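Acetyl-CoA acetyltransferase A (Ascaris suum, PDB 6BJA) catalyses acetyl transfer between coenzyme A thioesters as a thiolase, making or cleaving acetoacetyl-CoA through an acyl-cysteine intermediate. Local coordinates at the coenzyme A site. Numbering follows the deposited sequence. Chains: chain A/B, Acetyl-CoA acetyltransferase A.

The coenzyme A site. Residues chain A 153, 162, 188, 228-229, 232-233, 236, 240, 250-251, 254, 256, 325-326, 355; chain B 139. With COA (coenzyme A), chain C.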
# COMPACT_ATOMS: atom_id res chain seq x y z
N LEU A 153 -9.79 -18.26 -1.92
CA LEU A 153 -10.71 -18.92 -0.97
C LEU A 153 -12.16 -18.49 -1.08
O LEU A 153 -13.04 -19.17 -0.55
CB LEU A 153 -10.23 -18.69 0.46
CG LEU A 153 -8.80 -19.16 0.73
CD1 LEU A 153 -8.37 -18.86 2.14
CD2 LEU A 153 -8.68 -20.63 0.47
N MET A 162 -15.71 -20.32 0.29
CA MET A 162 -16.04 -21.70 -0.04
C MET A 162 -16.56 -22.44 1.20
O MET A 162 -17.45 -23.27 1.08
CB MET A 162 -14.84 -22.42 -0.65
CG MET A 162 -14.52 -21.98 -2.12
SD MET A 162 -13.13 -22.93 -2.76
CE MET A 162 -11.76 -22.43 -1.74
N TYR A 188 -6.24 -36.50 11.07
CA TYR A 188 -5.01 -36.24 11.79
C TYR A 188 -4.44 -37.54 12.32
O TYR A 188 -3.22 -37.74 12.28
CB TYR A 188 -5.24 -35.26 12.95
CG TYR A 188 -5.30 -33.80 12.58
CD1 TYR A 188 -4.14 -33.03 12.47
CD2 TYR A 188 -6.51 -33.18 12.37
CE1 TYR A 188 -4.19 -31.69 12.16
CE2 TYR A 188 -6.59 -31.85 12.04
CZ TYR A 188 -5.43 -31.10 11.93
OH TYR A 188 -5.55 -29.76 11.61
N LEU A 228 -2.62 -30.23 15.65
CA LEU A 228 -3.92 -30.51 16.27
C LEU A 228 -3.86 -30.29 17.78
O LEU A 228 -2.94 -30.78 18.44
CB LEU A 228 -4.37 -31.95 15.99
CG LEU A 228 -5.65 -32.42 16.66
CD1 LEU A 228 -6.83 -31.66 16.07
CD2 LEU A 228 -5.82 -33.93 16.52
N ILE A 229 -4.83 -29.56 18.31
CA ILE A 229 -5.04 -29.46 19.76
C ILE A 229 -6.40 -30.09 20.03
O ILE A 229 -7.42 -29.41 19.92
CB ILE A 229 -5.03 -28.01 20.26
CG1 ILE A 229 -3.74 -27.29 19.82
CG2 ILE A 229 -5.16 -27.95 21.78
CD1 ILE A 229 -3.84 -25.78 19.92
N LYS A 232 -9.44 -28.62 22.00
CA LYS A 232 -9.90 -27.32 21.51
C LYS A 232 -10.95 -27.46 20.39
O LYS A 232 -11.72 -26.54 20.13
CB LYS A 232 -8.69 -26.54 21.01
CG LYS A 232 -8.87 -25.05 20.95
CD LYS A 232 -7.51 -24.36 20.84
CE LYS A 232 -7.61 -22.90 21.23
NZ LYS A 232 -6.44 -22.12 20.75
N VAL A 233 -10.99 -28.64 19.78
CA VAL A 233 -11.82 -28.85 18.60
C VAL A 233 -13.32 -28.62 18.87
O VAL A 233 -13.98 -27.95 18.10
CB VAL A 233 -11.59 -30.27 18.03
CG1 VAL A 233 -12.63 -30.64 16.97
CG2 VAL A 233 -10.16 -30.38 17.47
N LEU A 236 -14.25 -24.70 19.45
CA LEU A 236 -14.20 -23.70 18.39
C LEU A 236 -15.59 -23.28 17.94
O LEU A 236 -16.52 -24.08 17.93
CB LEU A 236 -13.44 -24.25 17.19
CG LEU A 236 -11.99 -24.65 17.41
CD1 LEU A 236 -11.39 -25.01 16.07
CD2 LEU A 236 -11.19 -23.56 18.09
N PHE A 240 -17.61 -19.79 9.36
CA PHE A 240 -18.22 -19.28 8.13
C PHE A 240 -19.70 -18.92 8.28
O PHE A 240 -20.19 -18.01 7.60
CB PHE A 240 -18.05 -20.30 7.02
CG PHE A 240 -16.63 -20.62 6.73
CD1 PHE A 240 -15.81 -19.70 6.11
CD2 PHE A 240 -16.08 -21.82 7.11
CE1 PHE A 240 -14.50 -19.97 5.86
CE2 PHE A 240 -14.76 -22.11 6.87
CZ PHE A 240 -13.96 -21.17 6.22
N ALA A 250 -12.24 -23.87 12.02
CA ALA A 250 -10.84 -23.92 11.60
C ALA A 250 -10.28 -25.32 11.70
O ALA A 250 -9.41 -25.69 10.92
CB ALA A 250 -10.00 -22.95 12.42
N ALA A 251 -10.77 -26.12 12.65
CA ALA A 251 -10.22 -27.45 12.88
C ALA A 251 -10.75 -28.48 11.87
O ALA A 251 -10.02 -29.40 11.54
CB ALA A 251 -10.52 -27.92 14.32
N SER A 254 -9.75 -27.51 5.90
CA SER A 254 -8.34 -27.49 5.57
C SER A 254 -7.75 -26.10 5.82
O SER A 254 -8.45 -25.11 5.99
CB SER A 254 -8.09 -27.92 4.12
OG SER A 254 -8.67 -27.03 3.20
N ILE A 256 -4.32 -23.22 5.06
CA ILE A 256 -3.53 -22.69 3.94
C ILE A 256 -2.06 -23.09 4.13
O ILE A 256 -1.54 -23.17 5.26
CB ILE A 256 -3.72 -21.16 3.78
CG1 ILE A 256 -3.17 -20.35 4.93
CG2 ILE A 256 -5.22 -20.84 3.59
CD1 ILE A 256 -3.29 -18.82 4.69
N ALA A 325 -11.00 -30.61 1.14
CA ALA A 325 -11.13 -29.17 1.26
C ALA A 325 -11.70 -28.86 2.64
O ALA A 325 -11.25 -27.96 3.33
CB ALA A 325 -12.00 -28.62 0.16
N PHE A 326 -12.69 -29.67 3.02
CA PHE A 326 -13.34 -29.61 4.33
C PHE A 326 -13.61 -31.05 4.75
O PHE A 326 -13.64 -31.93 3.90
CB PHE A 326 -14.65 -28.82 4.27
CG PHE A 326 -14.46 -27.42 3.77
CD1 PHE A 326 -14.17 -26.41 4.65
CD2 PHE A 326 -14.49 -27.15 2.41
CE1 PHE A 326 -13.94 -25.13 4.20
CE2 PHE A 326 -14.26 -25.87 1.95
CZ PHE A 326 -13.97 -24.86 2.84
N HIS A 355 -3.32 -27.92 2.46
CA HIS A 355 -3.94 -27.79 1.15
C HIS A 355 -3.33 -26.63 0.35
O HIS A 355 -3.96 -25.58 0.24
CB HIS A 355 -5.45 -27.59 1.33
CG HIS A 355 -6.25 -27.55 0.06
ND1 HIS A 355 -5.76 -27.92 -1.17
CD2 HIS A 355 -7.51 -27.10 -0.15
CE1 HIS A 355 -6.71 -27.76 -2.08
NE2 HIS A 355 -7.78 -27.27 -1.48
N PHE B 139 -4.76 -11.46 7.56
CA PHE B 139 -5.62 -12.08 6.58
C PHE B 139 -6.84 -11.22 6.30
O PHE B 139 -7.53 -10.77 7.22
CB PHE B 139 -6.06 -13.47 7.06
CG PHE B 139 -6.91 -14.19 6.07
CD1 PHE B 139 -6.33 -14.91 5.03
CD2 PHE B 139 -8.29 -14.17 6.18
CE1 PHE B 139 -7.12 -15.57 4.12
CE2 PHE B 139 -9.08 -14.84 5.26
CZ PHE B 139 -8.49 -15.54 4.22
N1A COA C . -7.13 -28.22 16.38
C2A COA C . -7.50 -27.42 17.40
N3A COA C . -7.65 -26.10 17.30
C4A COA C . -7.45 -25.46 16.12
C5A COA C . -7.06 -26.25 14.95
C6A COA C . -6.91 -27.71 15.14
N6A COA C . -6.56 -28.52 14.12
N7A COA C . -6.93 -25.37 13.93
C8A COA C . -7.21 -24.13 14.42
N9A COA C . -7.53 -24.20 15.74
C1B COA C . -7.89 -23.08 16.66
C2B COA C . -6.66 -22.22 16.90
O2B COA C . -6.01 -22.55 18.13
C3B COA C . -7.16 -20.79 16.94
O3B COA C . -7.01 -20.30 18.28
P3B COA C . -8.17 -19.84 19.29
O7A COA C . -9.23 -20.92 19.32
O8A COA C . -7.56 -19.69 20.66
O9A COA C . -8.76 -18.53 18.83
C4B COA C . -8.57 -20.85 16.34
O4B COA C . -8.91 -22.23 16.14
C5B COA C . -8.58 -20.18 14.99
O5B COA C . -7.74 -20.96 14.15
P1A COA C . -6.46 -20.38 13.37
O1A COA C . -5.54 -19.57 14.26
O2A COA C . -5.68 -21.50 12.71
O3A COA C . -7.01 -19.39 12.25
P2A COA C . -6.04 -18.28 11.63
O4A COA C . -5.68 -17.25 12.68
O5A COA C . -4.79 -18.91 11.03
O6A COA C . -6.92 -17.62 10.47
CBP COA C . -7.09 -18.16 8.18
CCP COA C . -7.58 -18.50 9.57
CDP COA C . -7.45 -16.72 7.91
CEP COA C . -5.56 -18.25 8.07
CAP COA C . -7.86 -19.00 7.14
OAP COA C . -7.56 -18.47 5.84
C9P COA C . -7.55 -20.48 7.20
O9P COA C . -6.58 -20.92 7.79
N8P COA C . -8.36 -21.34 6.57
C7P COA C . -9.56 -20.99 5.84
C6P COA C . -10.40 -22.24 5.60
C5P COA C . -10.38 -22.54 4.13
O5P COA C . -11.29 -22.16 3.39
N4P COA C . -9.32 -23.20 3.68
C3P COA C . -9.15 -23.45 2.27
C2P COA C . -9.60 -24.82 1.81
S1P COA C . -10.57 -24.67 0.30
O HOH W 1 -6.38 -26.05 11.37
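Coenzyme A lies bent in the thiolase substrate tunnel, its pantetheine arm pointing inward and its phosphates outward. The protein hides 623 of the ligand's 944 Å², and the inner arm is the tightly packed part. A:Leu153 CD2 packs 3.4 Å from C3P, while A:Phe240 turns its ring edge, CZ, to C6P, which lies in the ring plane. The amide N4P donates to the backbone O of A:Ser254, 3.1 Å away, standing 56° out of the carbonyl plane, away from a lone pair. A:Ser254 OG sits in the crowded position between backbone N and carbonyl carbon (chi1 64°), from which it donates in plane to a lone pair of A:Ala325 O, 2.7 Å away; this would restrain the hydroxyl's rotation. From the neighbouring subunit, B:Phe139 turns a ring face to the methyl CDP, which sits offset toward the rim.

At the adenine, A:Ala251 CB caps the six-membered ring, 3.9 Å from its centroid. A:Tyr188 OH reaches the amino N6A at 3.0 Å, a likely hydrogen bond, and a water links N7A to A:Ala250 O. The outer end appears less fixed: A:Lys232, extended beyond CG, is poorly ordered, as is the ligand. Its NZ donates hydrogen bonds to the ribose 2'-hydroxyl O2B and the 3'-oxygen O3B and forms a salt bridge, 2.7 Å, with O8A of the 3'-phosphate. Inside, thiol S1P lies 3.9 Å from CD2 of A:His355, the predicted proton acceptor, and 3.3 Å from A:Met162 CE.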